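Local coordinates for capsid protein VP1 (Human polyomavirus 12, PDB 6Y5Z) that builds the pentameric units of the polyomavirus shell, probably a T=7 icosahedral capsid, and serves in attachment to host cells, at the interface of chains A and B. Residues are numbered along the deposited sequence; one frame, centred on the assembly and turned at random. Chains: chain A/B, Capsid protein VP1.

Contact 1: the interface of chains A and B. Residues chain A 104, 106-107; chain B 55, 57, 62, 143, 146, 148, 185.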
# COMPACT_ATOMS: atom_id res chain seq x y z
N ASN A 104 -20.09 -14.89 -1.61
CA ASN A 104 -21.29 -15.60 -1.10
C ASN A 104 -21.45 -15.27 0.39
O ASN A 104 -20.64 -15.74 1.19
CB ASN A 104 -21.16 -17.10 -1.35
CG ASN A 104 -22.29 -17.94 -0.79
OD1 ASN A 104 -23.00 -17.53 0.13
ND2 ASN A 104 -22.41 -19.16 -1.30
N HIS A 106 -24.69 -15.43 1.82
CA HIS A 106 -26.02 -16.00 2.17
C HIS A 106 -25.86 -17.41 2.73
O HIS A 106 -26.88 -17.97 3.12
CB HIS A 106 -26.94 -15.99 0.95
CG HIS A 106 -26.44 -16.88 -0.14
ND1 HIS A 106 -26.56 -18.26 -0.08
CD2 HIS A 106 -25.76 -16.60 -1.28
CE1 HIS A 106 -26.00 -18.78 -1.16
NE2 HIS A 106 -25.50 -17.79 -1.91
N ASP A 107 -24.67 -18.01 2.75
CA ASP A 107 -24.45 -19.38 3.27
C ASP A 107 -24.76 -19.38 4.78
O ASP A 107 -24.90 -18.29 5.37
CB ASP A 107 -23.03 -19.89 2.95
CG ASP A 107 -22.76 -20.42 1.53
OD1 ASP A 107 -23.71 -20.84 0.80
OD2 ASP A 107 -21.56 -20.45 1.18
N ASP B 55 -30.14 -23.71 2.10
CA ASP B 55 -29.56 -22.47 1.53
C ASP B 55 -30.12 -22.27 0.12
O ASP B 55 -29.67 -22.97 -0.79
CB ASP B 55 -28.05 -22.61 1.58
CG ASP B 55 -27.28 -21.37 1.17
OD1 ASP B 55 -27.91 -20.34 0.95
OD2 ASP B 55 -26.04 -21.48 1.14
N PRO B 57 -30.94 -19.12 -2.04
CA PRO B 57 -30.93 -17.68 -2.27
C PRO B 57 -31.83 -17.30 -3.44
O PRO B 57 -31.76 -17.88 -4.53
CB PRO B 57 -29.45 -17.41 -2.57
CG PRO B 57 -28.98 -18.68 -3.23
CD PRO B 57 -29.66 -19.75 -2.39
N MET B 62 -28.32 -11.78 -5.18
CA MET B 62 -26.92 -12.10 -5.57
C MET B 62 -26.50 -11.23 -6.74
O MET B 62 -27.31 -10.94 -7.61
CB MET B 62 -26.76 -13.54 -6.03
CG MET B 62 -27.02 -14.53 -4.91
SD MET B 62 -26.99 -16.24 -5.50
CE MET B 62 -28.47 -16.27 -6.51
N SER B 143 -20.02 -23.43 -1.22
CA SER B 143 -20.79 -24.58 -0.70
C SER B 143 -21.41 -25.36 -1.86
O SER B 143 -22.14 -24.74 -2.65
CB SER B 143 -21.85 -24.14 0.25
OG SER B 143 -22.64 -25.28 0.57
N VAL B 146 -25.68 -25.40 -1.97
CA VAL B 146 -26.58 -24.27 -2.31
C VAL B 146 -27.60 -24.75 -3.34
O VAL B 146 -27.22 -25.46 -4.30
CB VAL B 146 -25.83 -23.03 -2.82
CG1 VAL B 146 -26.78 -21.90 -3.16
CG2 VAL B 146 -24.77 -22.54 -1.84
N TYR B 148 -29.69 -23.20 -6.12
CA TYR B 148 -29.83 -21.98 -6.94
C TYR B 148 -31.21 -21.96 -7.57
O TYR B 148 -31.78 -23.01 -7.90
CB TYR B 148 -28.69 -21.83 -7.96
CG TYR B 148 -27.41 -21.47 -7.26
CD1 TYR B 148 -27.20 -20.20 -6.74
CD2 TYR B 148 -26.42 -22.42 -7.07
CE1 TYR B 148 -26.04 -19.89 -6.05
CE2 TYR B 148 -25.25 -22.13 -6.38
CZ TYR B 148 -25.05 -20.85 -5.89
OH TYR B 148 -23.93 -20.58 -5.17
N GLU B 185 -20.77 -15.50 -7.62
CA GLU B 185 -20.35 -16.42 -6.53
C GLU B 185 -20.14 -17.85 -7.03
O GLU B 185 -19.60 -18.65 -6.24
CB GLU B 185 -21.31 -16.38 -5.35
CG GLU B 185 -22.65 -17.04 -5.60
CD GLU B 185 -23.50 -17.10 -4.35
OE1 GLU B 185 -23.56 -16.11 -3.61
OE2 GLU B 185 -24.02 -18.20 -4.09
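A:His106, in a loop with its backbone in the bridging region between helical and extended, meets the loop residues B:Asp55 and B:Pro57 and the 3-10 helix residue B:Glu185 of the neighbouring polyomavirus VP1 subunit. Its imidazole illustrates how one ring can join two acids across a pentamer interface. ND1 donates to B:Asp55 OD1 at 2.7 Å, and NE2 donates almost straight (170° at H) to B:Glu185 OE2, also at 2.7 Å. Both oxygens use their syn lone pairs, yet the B:Glu185 carboxylate lies nearly coplanar with the ring whereas that of B:Asp55 is turned 59° from it. Bonds at both ring nitrogens, either side of CE1, fix the ring's rotation, and two acids beside it would favour a doubly protonated imidazole. B:Pro57 CB covers one face, 3.8 Å from the ring centroid; A:Asn104 OD1 sits over the other while accepting from A:His106 N. B:Tyr148 OH grips the anti lone pair of B:Glu185 OE2 at 2.6 Å, a second-shell bond that steadies the carboxylate. With CG anti to its backbone N (chi1 176°), A:Asn104 stacks its amide nearly parallel on that carboxylate. Alongside, A:Asp107 points its carboxylate towards B:Asp55 and the CG2 methyl of B:Val146, 3.3 Å from OD1; the very short approach of the two acids is doubtful.

Contact 2: the interface of chains A and B. Residues chain A 99, 102-103, 119, 211; chain B 123-125, 184, 203, 245.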
# COMPACT_ATOMS: atom_id res chain seq x y z
N SER A 99 -11.67 -16.34 -5.98
CA SER A 99 -11.95 -15.24 -5.02
C SER A 99 -13.44 -14.86 -5.09
O SER A 99 -14.00 -14.44 -4.07
CB SER A 99 -11.02 -14.06 -5.24
OG SER A 99 -11.21 -13.48 -6.50
N LEU A 102 -15.99 -16.01 -2.44
CA LEU A 102 -16.00 -15.38 -1.10
C LEU A 102 -17.05 -14.26 -1.07
O LEU A 102 -17.31 -13.73 0.03
CB LEU A 102 -14.59 -14.88 -0.78
CG LEU A 102 -13.51 -15.96 -0.86
CD1 LEU A 102 -12.12 -15.35 -0.84
CD2 LEU A 102 -13.69 -17.00 0.24
N MET A 103 -17.64 -13.94 -2.22
CA MET A 103 -18.75 -12.96 -2.31
C MET A 103 -20.09 -13.61 -1.95
O MET A 103 -21.12 -12.91 -1.99
CB MET A 103 -18.81 -12.32 -3.70
CG MET A 103 -17.51 -11.62 -4.11
SD MET A 103 -17.00 -10.26 -3.03
CE MET A 103 -18.30 -9.09 -3.44
N PRO A 119 -18.04 -13.06 5.95
CA PRO A 119 -17.23 -13.80 4.99
C PRO A 119 -15.87 -14.24 5.56
O PRO A 119 -15.48 -13.88 6.69
CB PRO A 119 -17.10 -12.82 3.82
CG PRO A 119 -17.13 -11.47 4.49
CD PRO A 119 -18.12 -11.63 5.64
N PRO A 211 -9.10 -10.70 3.28
CA PRO A 211 -8.25 -11.27 2.24
C PRO A 211 -8.25 -10.39 0.99
O PRO A 211 -9.20 -9.68 0.73
CB PRO A 211 -8.90 -12.62 1.92
CG PRO A 211 -10.34 -12.44 2.32
CD PRO A 211 -10.36 -11.44 3.46
N SER B 123 -17.05 -6.15 1.21
CA SER B 123 -16.25 -6.88 0.19
C SER B 123 -16.43 -6.22 -1.18
O SER B 123 -17.56 -5.86 -1.55
CB SER B 123 -16.65 -8.33 0.16
OG SER B 123 -16.34 -8.99 1.38
N THR B 124 -15.34 -6.10 -1.91
CA THR B 124 -15.35 -5.54 -3.27
C THR B 124 -14.88 -6.60 -4.25
O THR B 124 -13.98 -7.41 -3.95
CB THR B 124 -14.53 -4.26 -3.38
OG1 THR B 124 -13.23 -4.56 -2.96
CG2 THR B 124 -15.04 -3.13 -2.53
N TYR B 125 -15.46 -6.55 -5.42
CA TYR B 125 -15.10 -7.45 -6.53
C TYR B 125 -15.19 -6.65 -7.81
O TYR B 125 -16.29 -6.15 -8.20
CB TYR B 125 -16.01 -8.66 -6.57
CG TYR B 125 -15.66 -9.66 -7.63
CD1 TYR B 125 -14.68 -10.60 -7.37
CD2 TYR B 125 -16.33 -9.73 -8.83
CE1 TYR B 125 -14.37 -11.58 -8.29
CE2 TYR B 125 -16.04 -10.70 -9.76
CZ TYR B 125 -15.05 -11.63 -9.49
OH TYR B 125 -14.68 -12.60 -10.38
N ILE B 184 -21.76 -14.13 -9.80
CA ILE B 184 -20.29 -14.09 -9.61
C ILE B 184 -19.90 -15.15 -8.57
O ILE B 184 -18.81 -15.69 -8.70
CB ILE B 184 -19.75 -12.71 -9.22
CG1 ILE B 184 -20.21 -12.29 -7.83
CG2 ILE B 184 -20.08 -11.68 -10.30
CD1 ILE B 184 -19.55 -11.01 -7.33
N TYR B 203 -10.08 -8.46 -5.92
CA TYR B 203 -11.03 -8.81 -4.86
C TYR B 203 -10.43 -8.33 -3.54
O TYR B 203 -9.22 -8.48 -3.33
CB TYR B 203 -11.22 -10.33 -4.87
CG TYR B 203 -11.77 -10.82 -3.57
CD1 TYR B 203 -13.10 -10.67 -3.24
CD2 TYR B 203 -10.93 -11.41 -2.65
CE1 TYR B 203 -13.58 -11.07 -2.01
CE2 TYR B 203 -11.39 -11.81 -1.41
CZ TYR B 203 -12.72 -11.65 -1.09
OH TYR B 203 -13.15 -12.08 0.14
N VAL B 245 -18.69 -4.74 -7.80
CA VAL B 245 -19.34 -4.73 -6.46
C VAL B 245 -18.51 -3.81 -5.56
O VAL B 245 -17.29 -4.04 -5.41
CB VAL B 245 -19.44 -6.15 -5.88
CG1 VAL B 245 -19.96 -6.13 -4.44
CG2 VAL B 245 -20.32 -7.06 -6.74
O HOH W 1 -15.65 -11.65 0.90
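A:Met103 and B:Tyr203 bury the most surface here, 86 and 58 Å², where the 3-10 helix 99-103 of one VP1 subunit rests on strands and neighbouring segments of the next in the pentamer. The pair shows how a flexible thioether can fit its shape to an uneven set of neighbours. Bent at both chi2 (-60°) and chi3 (-69°), the A:Met103 chain folds its end among B:Ser123, B:Tyr125 and B:Val245. CE meets B:Val245 CG1 tip to tip at 3.5 Å, SD lies against B:Ser123 CB, and CG touches the CD1 methyl of B:Ile184 at 3.8 Å. The same sulfur sits at the edge of the B:Tyr203 ring, in its plane and 3.7 Å from CE1, the two side chains running antiparallel.

B:Tyr203 has CG anti to the backbone N (chi1 160°), which carries the ring from strand 197-204 across to A:Ser99 and A:Leu102. A:Ser99 packs its CB against CG and CD2 near the ring's base, while A:Leu102 crosses the phenol end at about a right angle, CD1 3.7 Å from CE2. A:Pro211 CG approaches the hydroxyl end. In this patch water 1 links polar atoms of both subunits: in the ring plane 2.6 Å from B:Tyr203 OH, it joins A:Leu102 O and B:Ser123 OG, each 2.8 Å from the water oxygen.

Contact 3: the interface of chains A and B. Residues chain A 98, 100-101, 260; chain B 140-142, 184-187.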
# COMPACT_ATOMS: atom_id res chain seq x y z
N GLY A 98 -11.09 -18.42 -7.82
CA GLY A 98 -12.25 -18.55 -6.93
C GLY A 98 -12.36 -17.48 -5.87
O GLY A 98 -13.20 -17.65 -4.98
N ASN A 100 -14.07 -14.98 -6.25
CA ASN A 100 -15.51 -14.64 -6.43
C ASN A 100 -16.37 -15.47 -5.47
O ASN A 100 -17.46 -15.02 -5.12
CB ASN A 100 -15.96 -14.89 -7.86
CG ASN A 100 -15.53 -16.26 -8.33
OD1 ASN A 100 -14.34 -16.42 -8.63
ND2 ASN A 100 -16.45 -17.22 -8.31
N THR A 101 -15.92 -16.67 -5.07
CA THR A 101 -16.75 -17.54 -4.20
C THR A 101 -16.91 -16.89 -2.82
O THR A 101 -17.89 -17.20 -2.11
CB THR A 101 -16.22 -18.97 -4.05
OG1 THR A 101 -14.98 -18.96 -3.34
CG2 THR A 101 -16.07 -19.66 -5.39
N ARG A 260 -9.85 -22.00 4.86
CA ARG A 260 -10.41 -22.06 3.49
C ARG A 260 -9.28 -21.77 2.52
O ARG A 260 -8.60 -20.75 2.69
CB ARG A 260 -11.56 -21.06 3.32
CG ARG A 260 -12.10 -20.91 1.90
CD ARG A 260 -12.59 -22.22 1.29
NE ARG A 260 -13.36 -22.03 0.07
CZ ARG A 260 -13.52 -22.95 -0.88
NH1 ARG A 260 -14.28 -22.67 -1.93
NH2 ARG A 260 -12.93 -24.12 -0.80
N ILE B 140 -17.01 -22.77 -9.65
CA ILE B 140 -16.42 -23.02 -8.31
C ILE B 140 -17.34 -22.35 -7.30
O ILE B 140 -17.88 -21.29 -7.62
CB ILE B 140 -14.95 -22.54 -8.25
CG1 ILE B 140 -14.34 -22.82 -6.88
CG2 ILE B 140 -14.82 -21.07 -8.66
CD1 ILE B 140 -12.83 -22.78 -6.87
N GLN B 141 -17.57 -22.98 -6.15
CA GLN B 141 -18.56 -22.51 -5.15
C GLN B 141 -18.00 -22.61 -3.74
O GLN B 141 -17.15 -23.47 -3.48
CB GLN B 141 -19.86 -23.33 -5.21
CG GLN B 141 -20.54 -23.26 -6.57
CD GLN B 141 -21.76 -24.14 -6.75
OE1 GLN B 141 -22.27 -24.27 -7.87
NE2 GLN B 141 -22.33 -24.66 -5.66
N GLN B 142 -18.53 -21.79 -2.83
CA GLN B 142 -18.16 -21.85 -1.39
C GLN B 142 -18.82 -23.09 -0.76
O GLN B 142 -18.21 -23.71 0.16
CB GLN B 142 -18.57 -20.54 -0.70
CG GLN B 142 -18.13 -20.46 0.76
CD GLN B 142 -18.08 -19.02 1.23
OE1 GLN B 142 -17.03 -18.37 1.16
NE2 GLN B 142 -19.25 -18.50 1.57
N ILE B 184 -21.76 -14.13 -9.80
CA ILE B 184 -20.29 -14.09 -9.61
C ILE B 184 -19.90 -15.15 -8.57
O ILE B 184 -18.81 -15.69 -8.70
CB ILE B 184 -19.75 -12.71 -9.22
CG1 ILE B 184 -20.21 -12.29 -7.83
CG2 ILE B 184 -20.08 -11.68 -10.30
CD1 ILE B 184 -19.55 -11.01 -7.33
N GLU B 185 -20.77 -15.50 -7.62
CA GLU B 185 -20.35 -16.42 -6.53
C GLU B 185 -20.14 -17.85 -7.03
O GLU B 185 -19.60 -18.65 -6.24
CB GLU B 185 -21.31 -16.38 -5.35
CG GLU B 185 -22.65 -17.04 -5.60
CD GLU B 185 -23.50 -17.10 -4.35
OE1 GLU B 185 -23.56 -16.11 -3.61
OE2 GLU B 185 -24.02 -18.20 -4.09
N THR B 186 -20.50 -18.17 -8.28
CA THR B 186 -20.32 -19.54 -8.80
C THR B 186 -19.36 -19.62 -9.99
O THR B 186 -19.10 -20.73 -10.44
CB THR B 186 -21.64 -20.21 -9.19
OG1 THR B 186 -22.21 -19.55 -10.31
CG2 THR B 186 -22.62 -20.22 -8.05
N TRP B 187 -18.85 -18.50 -10.50
CA TRP B 187 -18.13 -18.49 -11.79
C TRP B 187 -16.89 -17.60 -11.69
O TRP B 187 -17.04 -16.42 -11.34
CB TRP B 187 -19.02 -17.98 -12.91
CG TRP B 187 -20.18 -18.87 -13.25
CD1 TRP B 187 -21.49 -18.53 -13.10
CD2 TRP B 187 -20.16 -20.18 -13.84
NE1 TRP B 187 -22.29 -19.54 -13.57
CE2 TRP B 187 -21.51 -20.54 -14.07
CE3 TRP B 187 -19.14 -21.03 -14.29
CZ2 TRP B 187 -21.85 -21.77 -14.62
CZ3 TRP B 187 -19.48 -22.26 -14.84
CH2 TRP B 187 -20.83 -22.60 -15.02
O HOH W 2 -15.15 -19.93 -0.69
O HOH W 3 -19.81 -19.25 -3.63
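The first turn of the 3-10 helix 99-103 of one VP1 subunit fits between two backbone segments of its neighbour, the loop 140-142 and the short 3-10 helix 184-186, a case of a side-chain amide recognising a main-chain carbonyl. A:Asn100 donates from its amide ND2 to B:Ile184 O at 2.8 Å. The nitrogen approaches nearly along the C=O axis, although the acceptor is tilted 27° from the amide plane and the bond is bent, 135° at H. With CG placed between its own backbone N and carbonyl carbon (chi1 49°), the side chain brings ND2 to the oxygen end of the B:Ile184 carbonyl, and its amide lies near B:Trp187 O without bonding to it.

A:Thr101 divides its two branches. The methyl CG2 nestles against the B:Ile140 backbone and side chain, 3.8 Å from CG2 of that isoleucine, and also meets B:Gln141 CA. The hydroxyl OG1 turns back to A:Gly98 O at 2.8 Å, which pins its rotation, and also contacts water 2, 2.8 Å away. That water lies at the edge of the A:Arg260 guanidinium, in its plane and 2.9 Å from NE, and passes the contact on to the amide oxygen OE1 of B:Gln142. Water 3 bridges A:Thr101 O, B:Gln142 N and B:Glu185 O, the last at 2.7 Å. The helix follows strand 84-96 closely in sequence, while A:Arg260 reaches in from strand 257-261.

The three contacts form one continuous patch between neighbouring subunits of the VP1 pentamer. C-alpha centres lie about 13 Å apart for contacts 1 and 2, 10 Å for contacts 1 and 3, and 9 Å for contacts 2 and 3. Chain A's 3-10 helix 99-103 contributes to both contact 2 and contact 3, and the loop just after it supplies contact 1. On chain B the helix 184-186 ties them together, B:Glu185 being shared by contacts 1 and 3 and B:Ile184 by contacts 2 and 3. One short segment thus faces charged, apolar and water-mediated surroundings, an arrangement repeated around the five-membered ring.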